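Side-chain contacts in universal stress protein (PDB 7MQ5), which is of unknown function but, as a member of the universal stress protein family, probably takes part in the bacterial response to stress: residues 10-15 against 22-27; 55-60 against 65-70; 159-164 against 170-175. All blocks are in the same frame, centred on the assembly; numbering follows the deposited sequence. Where two conformers were deposited one is given.

Interaction 1: 10-15 against 22-27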
loop_
_atom_site.group_PDB
_atom_site.type_symbol
_atom_site.label_atom_id
_atom_site.label_comp_id
_atom_site.label_asym_id
_atom_site.label_seq_id
_atom_site.Cartn_x
_atom_site.Cartn_y
_atom_site.Cartn_z
ATOM N N ILE A 10 2.867 -5.409 -12.394
ATOM C CA ILE A 10 1.881 -5.349 -11.297
ATOM C C ILE A 10 1.020 -6.598 -11.334
ATOM O O ILE A 10 0.483 -6.939 -12.414
ATOM C CB ILE A 10 1.010 -4.094 -11.461
ATOM C CG1 ILE A 10 1.860 -2.822 -11.437
ATOM C CG2 ILE A 10 -0.099 -4.071 -10.423
ATOM C CD1 ILE A 10 1.092 -1.569 -11.773
ATOM N N LEU A 11 0.934 -7.276 -10.197
ATOM C CA LEU A 11 -0.005 -8.410 -10.056
ATOM C C LEU A 11 -1.374 -7.844 -9.669
ATOM O O LEU A 11 -1.476 -7.152 -8.630
ATOM C CB LEU A 11 0.513 -9.382 -8.999
ATOM C CG LEU A 11 -0.358 -10.617 -8.781
ATOM C CD1 LEU A 11 -0.430 -11.453 -10.050
ATOM C CD2 LEU A 11 0.176 -11.436 -7.616
ATOM N N VAL A 12 -2.382 -8.111 -10.494
ATOM C CA VAL A 12 -3.761 -7.626 -10.253
ATOM C C VAL A 12 -4.619 -8.826 -9.878
ATOM O O VAL A 12 -4.793 -9.729 -10.715
ATOM C CB VAL A 12 -4.324 -6.909 -11.487
ATOM C CG1 VAL A 12 -5.665 -6.273 -11.179
ATOM C CG2 VAL A 12 -3.354 -5.884 -12.054
ATOM N N VAL A 13 -5.114 -8.848 -8.649
ATOM C CA VAL A 13 -6.007 -9.949 -8.211
ATOM C C VAL A 13 -7.413 -9.639 -8.723
ATOM O O VAL A 13 -7.991 -8.618 -8.325
ATOM C CB VAL A 13 -5.959 -10.116 -6.693
ATOM C CG1 VAL A 13 -6.899 -11.229 -6.255
ATOM C CG2 VAL A 13 -4.543 -10.385 -6.230
ATOM N N ILE A 14 -7.920 -10.513 -9.582
ATOM C CA ILE A 14 -9.251 -10.370 -10.232
ATOM C C ILE A 14 -10.250 -11.281 -9.521
ATOM O O ILE A 14 -9.993 -12.485 -9.428
ATOM C CB ILE A 14 -9.158 -10.729 -11.737
ATOM C CG1 ILE A 14 -8.172 -9.834 -12.496
ATOM C CG2 ILE A 14 -10.541 -10.715 -12.380
ATOM C CD1 ILE A 14 -8.558 -8.371 -12.555
ATOM N N GLU A 15 -11.359 -10.715 -9.056
ATOM C CA GLU A 15 -12.445 -11.507 -8.430
ATOM C C GLU A 15 -13.427 -11.925 -9.515
ATOM O O GLU A 15 -13.766 -11.138 -10.398
ATOM C CB GLU A 15 -13.223 -10.695 -7.395
ATOM C CG GLU A 15 -12.457 -10.393 -6.125
ATOM C CD GLU A 15 -12.371 -11.526 -5.110
ATOM O OE1 GLU A 15 -13.074 -12.545 -5.276
ATOM O OE2 GLU A 15 -11.626 -11.367 -4.124
ATOM N N LEU A 22 -12.264 -2.824 -8.472
ATOM C CA LEU A 22 -11.362 -1.670 -8.232
ATOM C C LEU A 22 -9.901 -2.073 -8.414
ATOM O O LEU A 22 -9.113 -1.174 -8.710
ATOM C CB LEU A 22 -11.613 -1.030 -6.859
ATOM C CG LEU A 22 -12.640 0.111 -6.819
ATOM C CD1 LEU A 22 -12.227 1.282 -7.698
ATOM C CD2 LEU A 22 -14.009 -0.364 -7.225
ATOM N N ALA A 23 -9.526 -3.338 -8.192
ATOM C CA ALA A 23 -8.088 -3.679 -8.368
ATOM C C ALA A 23 -7.648 -3.355 -9.800
ATOM O O ALA A 23 -6.611 -2.698 -9.998
ATOM C CB ALA A 23 -7.821 -5.118 -8.009
ATOM N N LEU A 24 -8.436 -3.781 -10.779
ATOM C CA LEU A 24 -8.053 -3.508 -12.186
ATOM C C LEU A 24 -8.165 -2.011 -12.494
ATOM O O LEU A 24 -7.357 -1.510 -13.276
ATOM C CB LEU A 24 -8.925 -4.334 -13.131
ATOM C CG LEU A 24 -8.576 -4.217 -14.614
ATOM C CD1 LEU A 24 -7.112 -4.575 -14.890
ATOM C CD2 LEU A 24 -9.515 -5.102 -15.415
ATOM N N LYS A 25 -9.147 -1.312 -11.916
ATOM C CA LYS A 25 -9.240 0.151 -12.193
ATOM C C LYS A 25 -7.967 0.852 -11.698
ATOM O O LYS A 25 -7.412 1.690 -12.441
ATOM C CB LYS A 25 -10.508 0.738 -11.566
ATOM C CG LYS A 25 -11.791 0.387 -12.309
ATOM C CD LYS A 25 -13.041 0.945 -11.673
ATOM C CE LYS A 25 -14.251 0.817 -12.573
ATOM N NZ LYS A 25 -14.098 1.635 -13.799
ATOM N N ARG A 26 -7.518 0.554 -10.479
ATOM C CA ARG A 26 -6.282 1.229 -10.008
ATOM C C ARG A 26 -5.102 0.817 -10.903
ATOM O O ARG A 26 -4.261 1.674 -11.211
ATOM C CB ARG A 26 -5.914 0.864 -8.569
ATOM C CG ARG A 26 -6.992 1.068 -7.524
ATOM C CD ARG A 26 -7.757 2.348 -7.624
ATOM N NE ARG A 26 -8.493 2.585 -6.402
ATOM C CZ ARG A 26 -9.475 3.458 -6.271
ATOM N NH1 ARG A 26 -10.032 3.639 -5.086
ATOM N NH2 ARG A 26 -9.922 4.130 -7.316
ATOM N N ALA A 27 -5.036 -0.463 -11.293
ATOM C CA ALA A 27 -3.913 -0.938 -12.135
ATOM C C ALA A 27 -3.899 -0.188 -13.472
ATOM O O ALA A 27 -2.810 0.185 -13.943
ATOM C CB ALA A 27 -4.035 -2.425 -12.346
#
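Val12 is the hub of the apolar contact, its two methyls dividing the helix surface between them. Val12 CG2 touches Ala27 CB at 3.5 Å, a close fit for two carbons. Val12 CG1 stands anti to the backbone N (chi1 -173°) and is thereby directed at the main chain one turn earlier in the helix, 3.7 Å from Leu24 N and 4.0 Å from Ala23 CB. The valine thus straddles two turns, because Ala23 and Ala27 are four residues apart and present their small methyls on the same helix face. A further apolar pair lies toward the end of the strand segment, where CD1 of Ile14 reaches CB of Leu24 at 4.1 Å; the two side chains run at a slant to one another, and although the first bond of the Ile14 side chain does not aim at the helix, its far end swings nearer.

One contact involves a backbone oxygen: Val13 O lies 3.5 Å from Ala23 CB, a sign of how near the helix lies at the end of the strand, without any polar bond between the segments. With alanines facing the strand, the axes of strand 10-13 and helix 22-27 approach to 7.7 Å and are roughly antiparallel (154°).

Ala23 and Ala27 also touch Ile94 of strand 92-96. Helix 22-34 packs over strands 9-13 and 92-96 as the connection of a beta-alpha-beta unit, while Val12 leans on Leu40 and Ile14 on Val42 of strand 37-43, and on the other face of the sheet Leu11 and Val13 meet Ile81 of helix 77-88.

Interaction 2: 55-60 against 65-70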
loop_
_atom_site.group_PDB
_atom_site.type_symbol
_atom_site.label_atom_id
_atom_site.label_comp_id
_atom_site.label_asym_id
_atom_site.label_seq_id
_atom_site.Cartn_x
_atom_site.Cartn_y
_atom_site.Cartn_z
ATOM N N ASP A 55 -10.605 -12.659 -23.078
ATOM C CA ASP A 55 -11.405 -11.515 -23.595
ATOM C C ASP A 55 -10.961 -10.230 -22.883
ATOM O O ASP A 55 -10.767 -9.204 -23.554
ATOM C CB ASP A 55 -12.904 -11.784 -23.443
ATOM C CG ASP A 55 -13.463 -12.835 -24.395
ATOM O OD1 ASP A 55 -12.780 -13.164 -25.393
ATOM O OD2 ASP A 55 -14.584 -13.311 -24.135
ATOM N N LEU A 56 -10.794 -10.301 -21.566
ATOM C CA LEU A 56 -10.351 -9.123 -20.777
ATOM C C LEU A 56 -8.944 -8.678 -21.221
ATOM O O LEU A 56 -8.735 -7.473 -21.445
ATOM C CB LEU A 56 -10.410 -9.513 -19.299
ATOM C CG LEU A 56 -10.055 -8.420 -18.302
ATOM C CD1 LEU A 56 -10.873 -7.155 -18.560
ATOM C CD2 LEU A 56 -10.263 -8.924 -16.880
ATOM N N ALA A 57 -8.012 -9.614 -21.378
ATOM C CA ALA A 57 -6.651 -9.263 -21.843
ATOM C C ALA A 57 -6.710 -8.608 -23.233
ATOM O O ALA A 57 -6.004 -7.614 -23.439
ATOM C CB ALA A 57 -5.784 -10.491 -21.853
ATOM N N GLN A 58 -7.535 -9.142 -24.144
ATOM C CA GLN A 58 -7.640 -8.586 -25.523
ATOM C C GLN A 58 -8.106 -7.130 -25.456
ATOM O O GLN A 58 -7.534 -6.288 -26.163
ATOM C CB GLN A 58 -8.620 -9.406 -26.367
ATOM C CG GLN A 58 -8.826 -8.876 -27.782
ATOM C CD GLN A 58 -9.919 -9.613 -28.523
ATOM O OE1 GLN A 58 -10.401 -10.659 -28.089
ATOM N NE2 GLN A 58 -10.322 -9.067 -29.657
ATOM N N GLU A 59 -9.106 -6.850 -24.621
ATOM C CA GLU A 59 -9.661 -5.478 -24.518
ATOM C C GLU A 59 -8.581 -4.529 -23.988
ATOM O O GLU A 59 -8.446 -3.416 -24.510
ATOM C CB GLU A 59 -10.897 -5.460 -23.615
ATOM C CG GLU A 59 -12.113 -6.132 -24.225
ATOM C CD GLU A 59 -13.391 -5.972 -23.420
ATOM O OE1 GLU A 59 -14.345 -6.743 -23.666
ATOM O OE2 GLU A 59 -13.434 -5.073 -22.557
ATOM N N LEU A 60 -7.820 -4.970 -22.988
ATOM C CA LEU A 60 -6.775 -4.099 -22.394
ATOM C C LEU A 60 -5.631 -3.898 -23.396
ATOM O O LEU A 60 -5.101 -2.790 -23.465
ATOM C CB LEU A 60 -6.294 -4.735 -21.088
ATOM C CG LEU A 60 -7.307 -4.739 -19.938
ATOM C CD1 LEU A 60 -6.905 -5.739 -18.867
ATOM C CD2 LEU A 60 -7.463 -3.347 -19.348
ATOM N N TYR A 65 -2.275 -1.503 -23.196
ATOM C CA TYR A 65 -1.588 -2.103 -22.029
ATOM C C TYR A 65 -0.849 -3.376 -22.441
ATOM O O TYR A 65 -1.275 -4.084 -23.366
ATOM C CB TYR A 65 -2.598 -2.443 -20.929
ATOM C CG TYR A 65 -3.285 -1.243 -20.330
ATOM C CD1 TYR A 65 -2.676 -0.503 -19.333
ATOM C CD2 TYR A 65 -4.533 -0.832 -20.765
ATOM C CE1 TYR A 65 -3.283 0.611 -18.784
ATOM C CE2 TYR A 65 -5.157 0.280 -20.220
ATOM C CZ TYR A 65 -4.525 1.013 -19.233
ATOM O OH TYR A 65 -5.123 2.115 -18.686
ATOM N N SER A 66 0.255 -3.631 -21.744
ATOM C CA SER A 66 0.983 -4.920 -21.803
ATOM C C SER A 66 0.315 -5.822 -20.756
ATOM O O SER A 66 0.278 -5.422 -19.581
ATOM C CB SER A 66 2.441 -4.713 -21.522
ATOM O OG SER A 66 3.152 -5.943 -21.516
ATOM N N VAL A 67 -0.232 -6.965 -21.176
ATOM C CA VAL A 67 -1.049 -7.803 -20.258
ATOM C C VAL A 67 -0.747 -9.289 -20.428
ATOM O O VAL A 67 -0.598 -9.763 -21.559
ATOM C CB VAL A 67 -2.550 -7.576 -20.521
ATOM C CG1 VAL A 67 -3.421 -8.298 -19.502
ATOM C CG2 VAL A 67 -2.906 -6.103 -20.589
ATOM N N SER A 68 -0.722 -10.000 -19.312
ATOM C CA SER A 68 -0.702 -11.483 -19.275
ATOM C C SER A 68 -1.751 -11.894 -18.242
ATOM O O SER A 68 -2.170 -11.056 -17.416
ATOM C CB SER A 68 0.660 -12.070 -18.985
ATOM O OG SER A 68 1.189 -11.594 -17.764
ATOM N N THR A 69 -2.205 -13.133 -18.317
ATOM C CA THR A 69 -3.262 -13.610 -17.399
ATOM C C THR A 69 -2.948 -15.034 -16.957
ATOM O O THR A 69 -2.228 -15.778 -17.668
ATOM C CB THR A 69 -4.659 -13.606 -18.049
ATOM O OG1 THR A 69 -4.716 -14.591 -19.081
ATOM C CG2 THR A 69 -5.059 -12.272 -18.635
ATOM N N ASN A 70 -3.529 -15.402 -15.832
ATOM C CA ASN A 70 -3.419 -16.792 -15.371
ATOM C C ASN A 70 -4.505 -17.080 -14.340
ATOM O O ASN A 70 -4.961 -16.170 -13.650
ATOM C CB ASN A 70 -2.053 -17.088 -14.755
ATOM C CG ASN A 70 -1.797 -18.569 -14.583
ATOM O OD1 ASN A 70 -2.233 -19.391 -15.392
ATOM N ND2 ASN A 70 -1.063 -18.917 -13.546
#
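The carbonyl oxygen of Leu60 receives the backbone N-H of Tyr65 at 3.1 Å (Tyr65 N to Leu60 O). The bond is fairly straight, with an N-H...O angle of 162°, and the donor is tilted 33° from the carbonyl plane. The same oxygen lies in the plane of the Tyr65 ring at its edge, with Leu60 O 3.4 Å from Tyr65 CD2, so the residue that donates the bond also lays its ring beside the acceptor. Tyr65 CG is anti to its own carbonyl carbon, which lays the ring beside the C-terminal end of the helix; there CD2 of the Tyr65 ring meets CD2 of Leu60 at 4.1 Å, the two side chains slanting past each other. Its hydroxyl extends further, to a hydrogen bond with Gln28 O in helix 22-34.

The turn after helix 50-62 leads into edge strand 67-72, completing a right-handed beta-alpha-beta crossover from strand 37-43, as in other Rossmann-like folds. The axes of helix 55-60 and strand 67-70 run almost exactly antiparallel, at 172°.

Beyond the turn the contact is apolar. Val67 spreads its methyls over two helix positions: CG2 comes up to Leu60 CB at 3.7 Å and CG1 to Ala57 CB at 4.0 Å. Two residues on, Thr69 uses its methyl rather than its hydroxyl, placing CG2 3.7 Å from Ala57 CB, so the one alanine methyl is touched by both alternate strand residues. Ser66 and Ser68, whose side chains start away from the helix, send their hydroxyls to His37 and, from Ser68, also to His39. Leu40 of strand 37-43 packs against both Leu60 and Val67.

Interaction 3: 159-164 against 170-175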
loop_
_atom_site.group_PDB
_atom_site.type_symbol
_atom_site.label_atom_id
_atom_site.label_comp_id
_atom_site.label_asym_id
_atom_site.label_seq_id
_atom_site.Cartn_x
_atom_site.Cartn_y
_atom_site.Cartn_z
ATOM N N SER A 159 8.426 8.559 -1.549
ATOM C CA SER A 159 8.612 8.381 -3.011
ATOM C C SER A 159 7.340 7.792 -3.632
ATOM O O SER A 159 6.913 8.226 -4.707
ATOM C CB SER A 159 9.804 7.511 -3.283
ATOM O OG SER A 159 10.029 7.406 -4.674
ATOM N N HIS A 160 6.766 6.792 -2.970
ATOM C CA HIS A 160 5.558 6.146 -3.541
ATOM C C HIS A 160 4.367 7.106 -3.467
ATOM O O HIS A 160 3.631 7.228 -4.457
ATOM C CB HIS A 160 5.225 4.826 -2.833
ATOM C CG HIS A 160 6.128 3.674 -3.159
ATOM N ND1 HIS A 160 7.368 3.503 -2.562
ATOM C CD2 HIS A 160 5.982 2.633 -4.010
ATOM C CE1 HIS A 160 7.928 2.396 -3.017
ATOM N NE2 HIS A 160 7.092 1.840 -3.889
ATOM N N ALA A 161 4.207 7.803 -2.338
ATOM C CA ALA A 161 3.052 8.721 -2.198
ATOM C C ALA A 161 3.122 9.869 -3.211
ATOM O O ALA A 161 2.094 10.216 -3.806
ATOM C CB ALA A 161 2.982 9.244 -0.790
ATOM N N TYR A 162 4.325 10.403 -3.436
ATOM C CA TYR A 162 4.540 11.493 -4.419
ATOM C C TYR A 162 4.285 10.972 -5.838
ATOM O O TYR A 162 3.615 11.666 -6.609
ATOM C CB TYR A 162 5.945 12.065 -4.223
ATOM C CG TYR A 162 6.389 13.110 -5.215
ATOM C CD1 TYR A 162 5.523 14.086 -5.687
ATOM C CD2 TYR A 162 7.722 13.201 -5.579
ATOM C CE1 TYR A 162 5.954 15.075 -6.558
ATOM C CE2 TYR A 162 8.174 14.189 -6.438
ATOM C CZ TYR A 162 7.286 15.130 -6.931
ATOM O OH TYR A 162 7.715 16.112 -7.774
ATOM N N ASP A 163 4.766 9.776 -6.172
ATOM C CA ASP A 163 4.508 9.262 -7.544
ATOM C C ASP A 163 3.002 9.067 -7.741
ATOM O O ASP A 163 2.491 9.343 -8.836
ATOM C CB ASP A 163 5.237 7.951 -7.796
ATOM C CG ASP A 163 6.744 8.075 -7.792
ATOM O OD1 ASP A 163 7.250 9.210 -7.956
ATOM O OD2 ASP A 163 7.398 7.037 -7.617
ATOM N N ILE A 164 2.307 8.615 -6.703
ATOM C CA ILE A 164 0.838 8.398 -6.836
ATOM C C ILE A 164 0.156 9.761 -7.022
ATOM O O ILE A 164 -0.725 9.885 -7.884
ATOM C CB ILE A 164 0.295 7.621 -5.624
ATOM C CG1 ILE A 164 0.747 6.162 -5.682
ATOM C CG2 ILE A 164 -1.214 7.725 -5.551
ATOM C CD1 ILE A 164 0.487 5.375 -4.436
ATOM N N ALA A 170 -3.353 14.453 -8.119
ATOM C CA ALA A 170 -3.883 14.551 -6.746
ATOM C C ALA A 170 -2.913 15.397 -5.919
ATOM O O ALA A 170 -1.810 15.726 -6.416
ATOM C CB ALA A 170 -4.042 13.152 -6.170
ATOM N N THR A 171 -3.314 15.740 -4.700
ATOM C CA THR A 171 -2.418 16.510 -3.815
ATOM C C THR A 171 -1.856 15.577 -2.745
ATOM O O THR A 171 -2.528 14.609 -2.363
ATOM C CB THR A 171 -3.130 17.733 -3.237
ATOM O OG1 THR A 171 -4.338 17.334 -2.604
ATOM C CG2 THR A 171 -3.463 18.749 -4.303
ATOM N N LEU A 172 -0.643 15.876 -2.311
ATOM C CA LEU A 172 0.099 15.080 -1.315
ATOM C C LEU A 172 0.071 15.769 0.054
ATOM O O LEU A 172 0.303 16.986 0.138
ATOM C CB LEU A 172 1.531 14.920 -1.828
ATOM C CG LEU A 172 2.495 14.198 -0.894
ATOM C CD1 LEU A 172 2.045 12.769 -0.660
ATOM C CD2 LEU A 172 3.912 14.247 -1.453
ATOM N N HIS A 173 -0.170 14.980 1.091
ATOM C CA HIS A 173 -0.263 15.402 2.504
ATOM C C HIS A 173 0.554 14.417 3.338
ATOM O O HIS A 173 0.659 13.242 2.937
ATOM C CB HIS A 173 -1.749 15.501 2.906
ATOM C CG HIS A 173 -2.579 16.262 1.905
ATOM N ND1 HIS A 173 -2.956 17.584 2.076
ATOM C CD2 HIS A 173 -3.042 15.897 0.682
ATOM C CE1 HIS A 173 -3.634 17.991 1.021
ATOM N NE2 HIS A 173 -3.695 16.971 0.141
ATOM N N VAL A 174 1.086 14.874 4.464
ATOM C CA VAL A 174 1.895 14.004 5.358
ATOM C C VAL A 174 1.371 14.108 6.790
ATOM O O VAL A 174 1.101 15.220 7.239
ATOM C CB VAL A 174 3.379 14.402 5.307
ATOM C CG1 VAL A 174 4.223 13.544 6.234
ATOM C CG2 VAL A 174 3.921 14.360 3.889
ATOM N N ILE A 175 1.226 12.970 7.462
ATOM C CA ILE A 175 0.878 12.936 8.911
ATOM C C ILE A 175 2.081 12.350 9.649
ATOM O O ILE A 175 2.560 11.254 9.285
ATOM C CB ILE A 175 -0.431 12.168 9.216
ATOM C CG1 ILE A 175 -0.724 12.071 10.724
ATOM C CG2 ILE A 175 -0.419 10.791 8.588
ATOM C CD1 ILE A 175 -0.842 13.384 11.442
#
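Leu172 holds CG anti to its backbone N (chi1 176°), and with chi2 at 63° its two methyls are spread to meet consecutive residues of the helix. Leu172 CD1 goes to Ala161, 3.6 Å from that residue's CB, and also lies 4.0 Å from Ala161 C. Leu172 CD2 goes to Tyr162, 4.1 Å from its CB and equally far from its CA. The forked end of the leucine is therefore laid against the helix backbone between two side-chain roots, and on the helix side the side-chain partners are a methyl and a methylene.

Tyr162 meets Leu172 through the aliphatic base of its side chain; in the conformer described, CG is anti to the backbone N and the aromatic ring takes no part. The contact is buried at Ala161 and exposed at Tyr162. The buried surface is modest, 146 Å² over both sides.

The polar groups of the strand are engaged away from the helix. Thr171 OG1 and His173 NE2 share a hydrogen bond of 2.8 Å between alternate residues, linking side chains on the strand face turned from Ala161. Leu172 O accepts a hydrogen bond from the side-chain amide of Gln217. On the helix, Ser159 and Asp163 reach the N-terminal residues of the chain in one conformer each: the serine hydroxyl bonds to Ala3 N and Asp163 OD2 to Met4 N.

Strand 136-141, helix 148-167 and strand 171-178 form a beta-alpha-beta unit within the universal stress protein family region, and the contact lies where the helix of this crossover turns back along the second strand, as in the Rossmann-like alpha/beta fold of this family.

In the fold
From the N terminus, interaction 1 closes the loop between strand 9-13 and helix 22-34; interaction 2 closes the turn between helix 50-62 and strand 67-72; and, much later, interaction 3 closes the one between helix 148-167 and strand 171-178. They follow in series, none nested or crossing. All three reach one continuous sheet. Interactions 1 and 2, with centres 12 Å apart, touch through Leu24, which packs on Leu56 and Leu60, so helices 22-34 and 50-62 are in contact. Interaction 3 lies in the other part of the sheet, about 21 Å from interaction 1 and about 29 Å from interaction 2 between centres, and touches neither.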